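Local coordinates for probable ribosomal RNA small subunit methyltransferase (Thermus thermophilus, PDB 3DMH), which transfers a methyl group from S-adenosylmethionine to the N2 atom of a guanosine in 16S ribosomal RNA, at residues Ala126-Gly132 and Glu174-Pro180; Leu104-Leu109 and Leu135-Gly139; Thr248-Arg253 and Asn278-Ala282. All blocks are in the same frame, centred on the assembly; numbering follows the deposited sequence.

How the interactions relate
Interactions 1 and 2 belong to one neighbourhood, the N-terminal seven-stranded sheet, and touch through L129, whose CD2 lies 3.6 Å from CG2 of V105. Interaction 2 is buried in the middle of that sheet, built from backbone bonds between parallel strands and from aliphatic packing. Interaction 1 lies nearer the surface, where helix 115-128, which links strands 102-108 and 133-140, ends against the chain leaving strand 168-174; charged side chains there bind backbone carbonyls. Interaction 3 is about 38 Å from interaction 2, centre to centre, in the second sheet-and-helix unit that carries the bound cofactor. Also only partly buried, it again sets an arginine on a carbonyl, beside L280.

Interaction 1. Residues Ala126-Gly132 and Glu174-Pro180; sequences ARALRMG and EKEKEAP
K175 reaches to the C-terminal end of helix 115-128 and binds A126 O in the last turn of that helix and L129 O just past its end, at the ends of two interior strands, 133-140 and 168-174, of the N-terminal sheet, whose strand order 3-2-1-4-5-7-6 is that of a Rossmann-like methyltransferase fold. Its side chain is fully extended, with chi1 at -172° setting CG opposite the backbone N, and this straight reach carries NZ to 2.9 Å from A126 O and 2.8 Å from L129 O. One ammonium group thus serves acceptors on both sides of the helix end. The lysine methylenes are packed on the way, CD lying 3.8 Å from L129 CB, and L156 of helix 145-156 touches them too. The K175 carbonyl accepts G132 N at 2.9 Å, and its main chain is also hydrogen-bonded to that of G133. Glycine at 132 has a positive phi, which suits the corner the chain turns there. R130 bonds to the corner it precedes, NH1 donating to M131 O at 2.7 Å, while its NE forms a salt bridge with D103. The bent side chain of M131 crosses E178 at about a right angle, placing CE 3.5 Å from E178 OE1. A179 CB sits against A126 CB at 3.9 Å. E176 and K177 turn their polar ends outside the contact, to Y158 N and A154 O. R127 NH1 donates a hydrogen bond to P180 O at 2.7 Å, the oxygen lying in the guanidinium plane but the donor standing above the plane of the proline carbonyl.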
ATOM      1  N   ALA A 126      18.597   6.319  -9.530  1.00 18.71           N
ATOM      2  CA  ALA A 126      19.985   6.675  -9.860  1.00 18.65           C
ATOM      3  C   ALA A 126      20.856   5.425 -10.067  1.00 19.95           C
ATOM      4  O   ALA A 126      21.652   5.360 -11.011  1.00 19.61           O
ATOM      5  CB  ALA A 126      20.567   7.595  -8.793  1.00 19.58           C
ATOM      6  N   ARG A 127      20.676   4.429  -9.202  1.00 19.34           N
ATOM      7  CA  ARG A 127      21.410   3.166  -9.297  1.00 20.82           C
ATOM      8  C   ARG A 127      21.016   2.328 -10.518  1.00 20.09           C
ATOM      9  O   ARG A 127      21.876   1.688 -11.136  1.00 20.85           O
ATOM     10  CB  ARG A 127      21.236   2.357  -8.007  1.00 20.39           C
ATOM     11  CG  ARG A 127      21.778   3.081  -6.772  1.00 22.26           C
ATOM     12  CD  ARG A 127      21.771   2.211  -5.507  1.00 23.10           C
ATOM     13  NE  ARG A 127      22.518   0.966  -5.680  1.00 26.51           N
ATOM     14  CZ  ARG A 127      23.834   0.854  -5.515  1.00 27.88           C
ATOM     15  NH1 ARG A 127      24.558   1.912  -5.169  1.00 27.62           N
ATOM     16  NH2 ARG A 127      24.425  -0.320  -5.702  1.00 29.80           N
ATOM     17  N   ALA A 128      19.724   2.335 -10.865  1.00 19.39           N
ATOM     18  CA  ALA A 128      19.220   1.541 -11.980  1.00 19.31           C
ATOM     19  C   ALA A 128      19.767   1.979 -13.328  1.00 19.15           C
ATOM     20  O   ALA A 128      19.898   1.161 -14.242  1.00 19.88           O
ATOM     21  CB  ALA A 128      17.688   1.593 -11.996  1.00 19.55           C
ATOM     22  N   LEU A 129      20.027   3.273 -13.456  1.00 18.39           N
ATOM     23  CA  LEU A 129      20.476   3.865 -14.706  1.00 18.97           C
ATOM     24  C   LEU A 129      21.935   3.541 -15.007  1.00 18.85           C
ATOM     25  O   LEU A 129      22.785   3.580 -14.117  1.00 19.63           O
ATOM     26  CB  LEU A 129      20.289   5.394 -14.671  1.00 18.83           C
ATOM     27  CG  LEU A 129      18.839   5.909 -14.805  1.00 19.28           C
ATOM     28  CD1 LEU A 129      18.798   7.420 -14.570  1.00 19.78           C
ATOM     29  CD2 LEU A 129      18.240   5.556 -16.160  1.00 18.65           C
ATOM     30  N   ARG A 130      22.224   3.247 -16.271  1.00 19.28           N
ATOM     31  CA  ARG A 130      23.599   3.285 -16.771  1.00 19.71           C
ATOM     32  C   ARG A 130      24.084   4.726 -16.743  1.00 19.65           C
ATOM     33  O   ARG A 130      23.290   5.657 -16.687  1.00 20.10           O
ATOM     34  CB  ARG A 130      23.665   2.762 -18.211  1.00 19.92           C
ATOM     35  CG  ARG A 130      22.973   3.671 -19.231  1.00 22.15           C
ATOM     36  CD  ARG A 130      23.345   3.338 -20.654  1.00 24.60           C
ATOM     37  NE  ARG A 130      22.546   4.072 -21.644  1.00 25.77           N
ATOM     38  CZ  ARG A 130      22.810   5.306 -22.080  1.00 26.80           C
ATOM     39  NH1 ARG A 130      23.851   5.987 -21.609  1.00 26.74           N
ATOM     40  NH2 ARG A 130      22.032   5.861 -23.004  1.00 27.50           N
ATOM     41  N   MET A 131      25.392   4.927 -16.821  1.00 19.48           N
ATOM     42  CA  MET A 131      25.893   6.279 -16.984  1.00 19.83           C
ATOM     43  C   MET A 131      25.327   6.876 -18.269  1.00 19.40           C
ATOM     44  O   MET A 131      25.326   6.215 -19.311  1.00 19.37           O
ATOM     45  CB  MET A 131      27.420   6.258 -17.048  1.00 19.72           C
ATOM     46  CG  MET A 131      28.095   7.631 -16.907  1.00 22.29           C
ATOM     47  SD  MET A 131      27.688   8.519 -15.383  1.00 23.03           S
ATOM     48  CE  MET A 131      28.161   7.361 -14.112  1.00 24.29           C
ATOM     49  N   GLY A 132      24.837   8.113 -18.192  1.00 18.90           N
ATOM     50  CA  GLY A 132      24.235   8.777 -19.356  1.00 18.97           C
ATOM     51  C   GLY A 132      22.752   8.472 -19.553  1.00 18.99           C
ATOM     52  O   GLY A 132      22.115   9.016 -20.454  1.00 19.76           O
ATOM     53  N   GLU A 174      19.564  13.658 -16.305  1.00 19.10           N
ATOM     54  CA  GLU A 174      20.609  12.801 -16.870  1.00 20.22           C
ATOM     55  C   GLU A 174      21.566  12.318 -15.777  1.00 20.02           C
ATOM     56  O   GLU A 174      22.015  13.117 -14.954  1.00 20.02           O
ATOM     57  CB  GLU A 174      21.401  13.580 -17.931  1.00 20.12           C
ATOM     58  CG  GLU A 174      22.405  12.738 -18.681  1.00 21.42           C
ATOM     59  CD  GLU A 174      23.143  13.508 -19.775  1.00 22.43           C
ATOM     60  OE1 GLU A 174      22.553  14.441 -20.365  1.00 26.79           O
ATOM     61  OE2 GLU A 174      24.308  13.169 -20.053  1.00 26.44           O
ATOM     62  N   LYS A 175      21.895  11.026 -15.787  1.00 20.13           N
ATOM     63  CA  LYS A 175      22.913  10.494 -14.875  1.00 20.34           C
ATOM     64  C   LYS A 175      24.291  10.899 -15.388  1.00 21.12           C
ATOM     65  O   LYS A 175      24.743  10.432 -16.438  1.00 20.63           O
ATOM     66  CB  LYS A 175      22.821   8.971 -14.747  1.00 20.56           C
ATOM     67  CG  LYS A 175      23.741   8.405 -13.659  1.00 20.29           C
ATOM     68  CD  LYS A 175      23.501   6.924 -13.437  1.00 19.96           C
ATOM     69  CE  LYS A 175      24.534   6.323 -12.513  1.00 17.92           C
ATOM     70  NZ  LYS A 175      24.220   4.908 -12.179  1.00 19.91           N
ATOM     71  N   GLU A 176      24.945  11.775 -14.637  1.00 21.89           N
ATOM     72  CA  GLU A 176      26.261  12.299 -15.026  1.00 23.29           C
ATOM     73  C   GLU A 176      27.332  11.909 -14.009  1.00 23.89           C
ATOM     74  O   GLU A 176      28.544  12.129 -14.218  1.00 23.25           O
ATOM     75  CB  GLU A 176      26.199  13.824 -15.193  1.00 23.30           C
ATOM     76  CG  GLU A 176      25.260  14.305 -16.294  1.00 24.41           C
ATOM     77  CD  GLU A 176      25.434  15.780 -16.619  1.00 24.71           C
ATOM     78  OE1 GLU A 176      26.373  16.108 -17.366  1.00 27.37           O
ATOM     79  OE2 GLU A 176      24.635  16.610 -16.137  1.00 26.59           O
ATOM     80  N   LYS A 177      26.876  11.327 -12.906  1.00 24.87           N
ATOM     81  CA  LYS A 177      27.737  10.959 -11.790  1.00 26.19           C
ATOM     82  C   LYS A 177      27.347   9.605 -11.205  1.00 26.38           C
ATOM     83  O   LYS A 177      26.230   9.114 -11.419  1.00 25.08           O
ATOM     84  CB  LYS A 177      27.689  12.034 -10.695  1.00 26.11           C
ATOM     85  CG  LYS A 177      26.452  11.953  -9.808  1.00 26.89           C
ATOM     86  CD  LYS A 177      26.428  13.038  -8.748  1.00 27.22           C
ATOM     87  CE  LYS A 177      26.063  14.389  -9.340  1.00 28.34           C
ATOM     88  NZ  LYS A 177      26.166  15.431  -8.288  1.00 28.28           N
ATOM     89  N   GLU A 178      28.264   9.025 -10.438  1.00 27.68           N
ATOM     90  CA  GLU A 178      28.045   7.731  -9.808  1.00 29.06           C
ATOM     91  C   GLU A 178      26.967   7.808  -8.736  1.00 29.34           C
ATOM     92  O   GLU A 178      26.934   8.745  -7.935  1.00 28.91           O
ATOM     93  CB  GLU A 178      29.352   7.209  -9.205  1.00 29.86           C
ATOM     94  CG  GLU A 178      29.669   5.780  -9.620  1.00 32.31           C
ATOM     95  CD  GLU A 178      29.740   5.622 -11.133  1.00 34.74           C
ATOM     96  OE1 GLU A 178      28.881   4.908 -11.691  1.00 36.18           O
ATOM     97  OE2 GLU A 178      30.643   6.226 -11.764  1.00 35.79           O
ATOM     98  N   ALA A 179      26.074   6.821  -8.737  1.00 29.85           N
ATOM     99  CA  ALA A 179      25.039   6.731  -7.725  1.00 30.64           C
ATOM    100  C   ALA A 179      25.626   6.298  -6.376  1.00 31.06           C
ATOM    101  O   ALA A 179      26.534   5.460  -6.336  1.00 31.22           O
ATOM    102  CB  ALA A 179      23.962   5.756  -8.173  1.00 30.99           C
ATOM    103  N   PRO A 180      25.093   6.853  -5.272  1.00 31.80           N
ATOM    104  CA  PRO A 180      25.511   6.409  -3.939  1.00 31.76           C
ATOM    105  C   PRO A 180      24.936   5.037  -3.571  1.00 32.07           C
ATOM    106  O   PRO A 180      24.110   4.481  -4.323  1.00 32.05           O
ATOM    107  CB  PRO A 180      24.905   7.473  -3.021  1.00 31.55           C
ATOM    108  CG  PRO A 180      23.663   7.890  -3.732  1.00 32.84           C
ATOM    109  CD  PRO A 180      24.071   7.914  -5.187  1.00 31.62           C
TER

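Interaction 2. Residues Leu104-Leu109 and Leu135-Gly139; sequences LVVLAL and LYLAG
L107 and L137 share one setting of the first torsion, CG anti to the backbone N (chi1 174° and -172°), which lays the two leucines side by side, pointing the same way, with L107 CD2 3.8 Å from L137 CD1. That same CD1 also receives L109 CD2 at 3.7 Å, from a side chain crossing it obliquely. Next along this face, L135 CD1 packs on V105 CG1 at 3.6 Å. The backbones carrying these side chains form parallel strands 102-108 and 133-140, neighbours in the sheet of a Rossmann-like methyltransferase fold and joined through helix 115-128 as a beta-alpha-beta crossover. That helix packs on the leucine face, L122 touching both L107 and L137. Four backbone bonds tie the strands: Y136 N to V105 O, L107 N to Y136 O, A138 N to L107 O, and L109 N to A138 O, the last at 2.8 Å with an N-H...O angle of 174°. V105 O and L107 O each also receive a CA-H contact, from L135 and L137. On the other face, helix 33-41 lies against V106, A108 and A138. Here L104 CD1 comes obliquely to the ring of Y136, 3.8 Å from CD2, and the tyrosine hydroxyl is hydrogen-bonded to E43 N.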
ATOM      1  N   LEU A 104      16.513   4.346 -19.255  1.00 17.74           N
ATOM      2  CA  LEU A 104      15.492   5.314 -18.889  1.00 18.05           C
ATOM      3  C   LEU A 104      14.727   4.833 -17.682  1.00 18.06           C
ATOM      4  O   LEU A 104      14.368   3.660 -17.624  1.00 18.67           O
ATOM      5  CB  LEU A 104      14.516   5.484 -20.065  1.00 17.76           C
ATOM      6  CG  LEU A 104      13.446   6.569 -19.952  1.00 18.01           C
ATOM      7  CD1 LEU A 104      14.044   7.961 -19.925  1.00 20.21           C
ATOM      8  CD2 LEU A 104      12.454   6.461 -21.120  1.00 18.82           C
ATOM      9  N   VAL A 105      14.484   5.735 -16.734  1.00 17.07           N
ATOM     10  CA  VAL A 105      13.623   5.416 -15.582  1.00 17.42           C
ATOM     11  C   VAL A 105      12.463   6.402 -15.550  1.00 17.07           C
ATOM     12  O   VAL A 105      12.631   7.587 -15.846  1.00 17.48           O
ATOM     13  CB  VAL A 105      14.430   5.427 -14.248  1.00 17.74           C
ATOM     14  CG1 VAL A 105      13.510   5.273 -13.028  1.00 18.75           C
ATOM     15  CG2 VAL A 105      15.457   4.328 -14.254  1.00 18.28           C
ATOM     16  N   VAL A 106      11.282   5.893 -15.192  1.00 17.66           N
ATOM     17  CA  VAL A 106      10.104   6.727 -14.989  1.00 18.58           C
ATOM     18  C   VAL A 106       9.703   6.639 -13.519  1.00 18.88           C
ATOM     19  O   VAL A 106       9.539   5.541 -12.983  1.00 18.70           O
ATOM     20  CB  VAL A 106       8.941   6.283 -15.898  1.00 18.90           C
ATOM     21  CG1 VAL A 106       7.695   7.117 -15.590  1.00 19.41           C
ATOM     22  CG2 VAL A 106       9.348   6.465 -17.391  1.00 18.40           C
ATOM     23  N   LEU A 107       9.577   7.789 -12.853  1.00 18.27           N
ATOM     24  CA  LEU A 107       9.185   7.791 -11.439  1.00 18.36           C
ATOM     25  C   LEU A 107       8.189   8.909 -11.162  1.00 18.56           C
ATOM     26  O   LEU A 107       8.552  10.105 -11.113  1.00 19.51           O
ATOM     27  CB  LEU A 107      10.415   7.920 -10.522  1.00 18.74           C
ATOM     28  CG  LEU A 107      10.166   8.086  -9.022  1.00 18.81           C
ATOM     29  CD1 LEU A 107       9.473   6.840  -8.467  1.00 18.60           C
ATOM     30  CD2 LEU A 107      11.479   8.290  -8.333  1.00 20.47           C
ATOM     31  N   ALA A 108       6.915   8.523 -11.046  1.00 18.38           N
ATOM     32  CA  ALA A 108       5.927   9.375 -10.397  1.00 18.65           C
ATOM     33  C   ALA A 108       6.265   9.363  -8.900  1.00 18.88           C
ATOM     34  O   ALA A 108       6.287   8.301  -8.270  1.00 20.15           O
ATOM     35  CB  ALA A 108       4.510   8.836 -10.646  1.00 20.11           C
ATOM     36  N   LEU A 109       6.575  10.526  -8.345  1.00 19.17           N
ATOM     37  CA  LEU A 109       6.978  10.605  -6.940  1.00 19.01           C
ATOM     38  C   LEU A 109       5.920  10.039  -6.003  1.00 19.46           C
ATOM     39  O   LEU A 109       4.780  10.514  -6.000  1.00 19.28           O
ATOM     40  CB  LEU A 109       7.244  12.053  -6.557  1.00 19.45           C
ATOM     41  CG  LEU A 109       8.566  12.540  -7.134  1.00 18.87           C
ATOM     42  CD1 LEU A 109       8.572  14.082  -7.231  1.00 20.25           C
ATOM     43  CD2 LEU A 109       9.704  12.051  -6.280  1.00 20.64           C
ATOM     44  N   LEU A 135      16.140  10.123 -16.401  1.00 17.08           N
ATOM     45  CA  LEU A 135      15.050   9.907 -15.450  1.00 17.48           C
ATOM     46  C   LEU A 135      13.947  10.922 -15.703  1.00 18.19           C
ATOM     47  O   LEU A 135      14.189  12.134 -15.699  1.00 17.47           O
ATOM     48  CB  LEU A 135      15.557  10.049 -14.008  1.00 17.57           C
ATOM     49  CG  LEU A 135      14.510  10.154 -12.893  1.00 17.07           C
ATOM     50  CD1 LEU A 135      13.661   8.876 -12.759  1.00 18.48           C
ATOM     51  CD2 LEU A 135      15.163  10.482 -11.540  1.00 17.45           C
ATOM     52  N   TYR A 136      12.732  10.426 -15.927  1.00 18.08           N
ATOM     53  CA  TYR A 136      11.545  11.276 -15.914  1.00 18.42           C
ATOM     54  C   TYR A 136      11.008  11.249 -14.505  1.00 18.80           C
ATOM     55  O   TYR A 136      10.712  10.174 -13.979  1.00 18.99           O
ATOM     56  CB  TYR A 136      10.450  10.728 -16.839  1.00 19.07           C
ATOM     57  CG  TYR A 136      10.619  11.099 -18.280  1.00 19.06           C
ATOM     58  CD1 TYR A 136      10.298  12.382 -18.741  1.00 20.05           C
ATOM     59  CD2 TYR A 136      11.093  10.173 -19.196  1.00 18.38           C
ATOM     60  CE1 TYR A 136      10.456  12.726 -20.083  1.00 21.22           C
ATOM     61  CE2 TYR A 136      11.261  10.501 -20.539  1.00 21.15           C
ATOM     62  CZ  TYR A 136      10.944  11.771 -20.979  1.00 21.19           C
ATOM     63  OH  TYR A 136      11.103  12.075 -22.316  1.00 23.40           O
ATOM     64  N   LEU A 137      10.933  12.427 -13.891  1.00 18.24           N
ATOM     65  CA  LEU A 137      10.497  12.556 -12.507  1.00 18.64           C
ATOM     66  C   LEU A 137       9.245  13.416 -12.477  1.00 18.96           C
ATOM     67  O   LEU A 137       9.269  14.564 -12.909  1.00 19.40           O
ATOM     68  CB  LEU A 137      11.610  13.205 -11.664  1.00 18.64           C
ATOM     69  CG  LEU A 137      11.361  13.233 -10.159  1.00 19.12           C
ATOM     70  CD1 LEU A 137      11.511  11.844  -9.553  1.00 21.43           C
ATOM     71  CD2 LEU A 137      12.313  14.241  -9.521  1.00 19.76           C
ATOM     72  N   ALA A 138       8.137  12.878 -11.968  1.00 19.00           N
ATOM     73  CA  ALA A 138       6.904  13.656 -11.978  1.00 19.01           C
ATOM     74  C   ALA A 138       6.335  13.818 -10.580  1.00 19.31           C
ATOM     75  O   ALA A 138       6.488  12.952  -9.721  1.00 18.72           O
ATOM     76  CB  ALA A 138       5.850  13.003 -12.887  1.00 19.88           C
ATOM     77  N   GLY A 139       5.666  14.938 -10.338  1.00 19.47           N
ATOM     78  CA  GLY A 139       5.042  15.115  -9.032  1.00 19.64           C
ATOM     79  C   GLY A 139       4.249  16.396  -8.923  1.00 20.15           C
ATOM     80  O   GLY A 139       3.777  16.936  -9.929  1.00 20.01           O
TER

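Interaction 3. Residues Thr248-Arg253 and Asn278-Ala282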
ATOM      1  N   THR A 248      -1.730  -7.710  14.345  1.00 20.52           N
ATOM      2  CA  THR A 248      -1.331  -9.081  14.027  1.00 20.58           C
ATOM      3  C   THR A 248      -0.456  -9.713  15.105  1.00 20.53           C
ATOM      4  O   THR A 248      -0.704 -10.839  15.521  1.00 20.68           O
ATOM      5  CB  THR A 248      -0.537  -9.118  12.707  1.00 20.51           C
ATOM      6  OG1 THR A 248      -1.110  -8.190  11.755  1.00 25.04           O
ATOM      7  CG2 THR A 248      -0.465 -10.562  12.161  1.00 23.31           C
ATOM      8  N   LEU A 249       0.573  -8.992  15.533  1.00 19.92           N
ATOM      9  CA  LEU A 249       1.530  -9.568  16.494  1.00 19.96           C
ATOM     10  C   LEU A 249       0.885  -9.863  17.846  1.00 20.15           C
ATOM     11  O   LEU A 249       1.001 -10.995  18.334  1.00 19.95           O
ATOM     12  CB  LEU A 249       2.805  -8.709  16.634  1.00 20.52           C
ATOM     13  CG  LEU A 249       3.978  -9.107  15.719  1.00 19.58           C
ATOM     14  CD1 LEU A 249       3.692  -8.837  14.243  1.00 21.81           C
ATOM     15  CD2 LEU A 249       5.256  -8.390  16.143  1.00 20.66           C
ATOM     16  N   PRO A 250       0.193  -8.865  18.452  1.00 20.01           N
ATOM     17  CA  PRO A 250      -0.492  -9.149  19.725  1.00 20.17           C
ATOM     18  C   PRO A 250      -1.497 -10.289  19.618  1.00 19.98           C
ATOM     19  O   PRO A 250      -1.527 -11.145  20.493  1.00 20.85           O
ATOM     20  CB  PRO A 250      -1.205  -7.831  20.037  1.00 19.82           C
ATOM     21  CG  PRO A 250      -0.360  -6.807  19.391  1.00 20.45           C
ATOM     22  CD  PRO A 250       0.058  -7.445  18.086  1.00 21.06           C
ATOM     23  N   LEU A 251      -2.301 -10.320  18.549  1.00 19.95           N
ATOM     24  CA  LEU A 251      -3.265 -11.414  18.414  1.00 20.56           C
ATOM     25  C   LEU A 251      -2.588 -12.787  18.276  1.00 20.66           C
ATOM     26  O   LEU A 251      -3.090 -13.782  18.819  1.00 20.62           O
ATOM     27  CB  LEU A 251      -4.261 -11.143  17.284  1.00 20.67           C
ATOM     28  CG  LEU A 251      -5.210  -9.966  17.574  1.00 21.11           C
ATOM     29  CD1 LEU A 251      -5.927  -9.566  16.294  1.00 23.44           C
ATOM     30  CD2 LEU A 251      -6.211 -10.272  18.706  1.00 22.07           C
ATOM     31  N   ALA A 252      -1.446 -12.840  17.584  1.00 20.89           N
ATOM     32  CA  ALA A 252      -0.658 -14.084  17.486  1.00 21.20           C
ATOM     33  C   ALA A 252      -0.096 -14.454  18.846  1.00 21.44           C
ATOM     34  O   ALA A 252      -0.114 -15.626  19.241  1.00 21.76           O
ATOM     35  CB  ALA A 252       0.475 -13.949  16.475  1.00 21.48           C
ATOM     36  N   ARG A 253       0.397 -13.443  19.560  1.00 22.04           N
ATOM     37  CA  ARG A 253       0.928 -13.651  20.919  1.00 22.05           C
ATOM     38  C   ARG A 253      -0.144 -14.199  21.870  1.00 23.04           C
ATOM     39  O   ARG A 253       0.152 -15.027  22.738  1.00 22.62           O
ATOM     40  CB  ARG A 253       1.548 -12.355  21.462  1.00 22.21           C
ATOM     41  CG  ARG A 253       2.176 -12.413  22.877  1.00 23.58           C
ATOM     42  CD  ARG A 253       3.309 -13.415  22.999  1.00 29.04           C
ATOM     43  NE  ARG A 253       4.465 -13.138  22.142  1.00 32.96           N
ATOM     44  CZ  ARG A 253       5.352 -12.163  22.331  1.00 35.17           C
ATOM     45  NH1 ARG A 253       5.227 -11.314  23.351  1.00 37.53           N
ATOM     46  NH2 ARG A 253       6.374 -12.037  21.489  1.00 34.71           N
ATOM     47  N   ASN A 278       9.945 -11.462  16.914  1.00 21.16           N
ATOM     48  CA  ASN A 278       9.199 -11.659  18.157  1.00 21.88           C
ATOM     49  C   ASN A 278       8.881 -13.145  18.490  1.00 22.42           C
ATOM     50  O   ASN A 278       8.032 -13.395  19.368  1.00 22.45           O
ATOM     51  CB  ASN A 278       7.940 -10.769  18.155  1.00 21.61           C
ATOM     52  CG  ASN A 278       8.278  -9.277  18.257  1.00 21.19           C
ATOM     53  OD1 ASN A 278       8.311  -8.713  19.359  1.00 23.72           O
ATOM     54  ND2 ASN A 278       8.580  -8.644  17.120  1.00 19.70           N
ATOM     55  N   ALA A 279       9.520 -14.105  17.759  1.00 24.14           N
ATOM     56  CA  ALA A 279       9.258 -15.553  17.988  1.00 23.51           C
ATOM     57  C   ALA A 279       7.793 -15.921  17.860  1.00 24.35           C
ATOM     58  O   ALA A 279       7.212 -16.696  18.631  1.00 22.76           O
ATOM     59  CB  ALA A 279       9.856 -16.036  19.329  1.00 24.98           C
ATOM     60  N   LEU A 280       7.170 -15.315  16.838  1.00 22.95           N
ATOM     61  CA  LEU A 280       5.702 -15.449  16.542  1.00 23.43           C
ATOM     62  C   LEU A 280       5.389 -15.949  15.129  1.00 23.26           C
ATOM     63  O   LEU A 280       6.119 -15.644  14.188  1.00 24.10           O
ATOM     64  CB  LEU A 280       4.981 -14.102  16.738  1.00 23.32           C
ATOM     65  CG  LEU A 280       4.834 -13.551  18.166  1.00 22.36           C
ATOM     66  CD1 LEU A 280       4.325 -12.116  18.168  1.00 23.54           C
ATOM     67  CD2 LEU A 280       3.910 -14.449  19.000  1.00 22.19           C
ATOM     68  N   LYS A 281       4.287 -16.689  14.973  1.00 23.59           N
ATOM     69  CA  LYS A 281       3.896 -17.241  13.662  1.00 24.18           C
ATOM     70  C   LYS A 281       2.542 -16.715  13.210  1.00 23.77           C
ATOM     71  O   LYS A 281       1.569 -16.714  13.966  1.00 24.27           O
ATOM     72  CB  LYS A 281       3.858 -18.786  13.694  1.00 24.92           C
ATOM     73  CG  LYS A 281       5.224 -19.491  13.648  1.00 26.68           C
ATOM     74  CD  LYS A 281       5.918 -19.477  15.004  1.00 31.44           C
ATOM     75  CE  LYS A 281       7.333 -20.030  14.921  1.00 31.51           C
ATOM     76  NZ  LYS A 281       8.144 -19.529  16.060  1.00 34.44           N
ATOM     77  N   ALA A 282       2.500 -16.268  11.961  1.00 22.78           N
ATOM     78  CA  ALA A 282       1.260 -15.865  11.295  1.00 22.22           C
ATOM     79  C   ALA A 282       1.485 -15.870   9.794  1.00 22.32           C
ATOM     80  O   ALA A 282       2.632 -15.832   9.327  1.00 22.77           O
ATOM     81  CB  ALA A 282       0.803 -14.474  11.767  1.00 22.07           C
TER
HETATM   82  O   HOH W   1       7.941 -10.047  21.593  0.60 31.95           O
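L280 and R253 meet at the centre of this contact, the leucine packed against the last turn of helix 248-253. Its CD2 lies at the edge of the R253 guanidinium, 3.4 Å from NE, and its CD1 rests 3.5 Å from L249 O. R253 leaves the helix with its first torsion trans and then bends at chi2 (60°) and chi3 (62°), folding its guanidinium back past L280 to N278. There NH2 donates to N278 O at 3.0 Å, in the carbonyl plane and on a lone pair, though the bond is bent on the donor side (N-H...O 139°). A water, also in the guanidinium plane, bridges NH2 and N278 OD1, but its 2.5 Å distance from NH2 is short and this second link less certain. L249 CD2 presses on the asparagine amide, 3.5 Å from ND2, and T248 CG2 touches A282 CB at 4.1 Å. In the next shell, N278 ND2 is held by G274 O and T199 O. A279, with positive phi, is the C-prime residue of the Schellman motif ending helix 265-277, in which L280 N returns to L275 O. T248 OG1 is hydrogen-bonded to D239 OD2, and the threonine side chain is about 6 Å from bound S-adenosylmethionine. Because N278 O lies just beyond the C-terminal end of helix 265-277, the helix dipole would probably strengthen its attraction for the positively charged arginine.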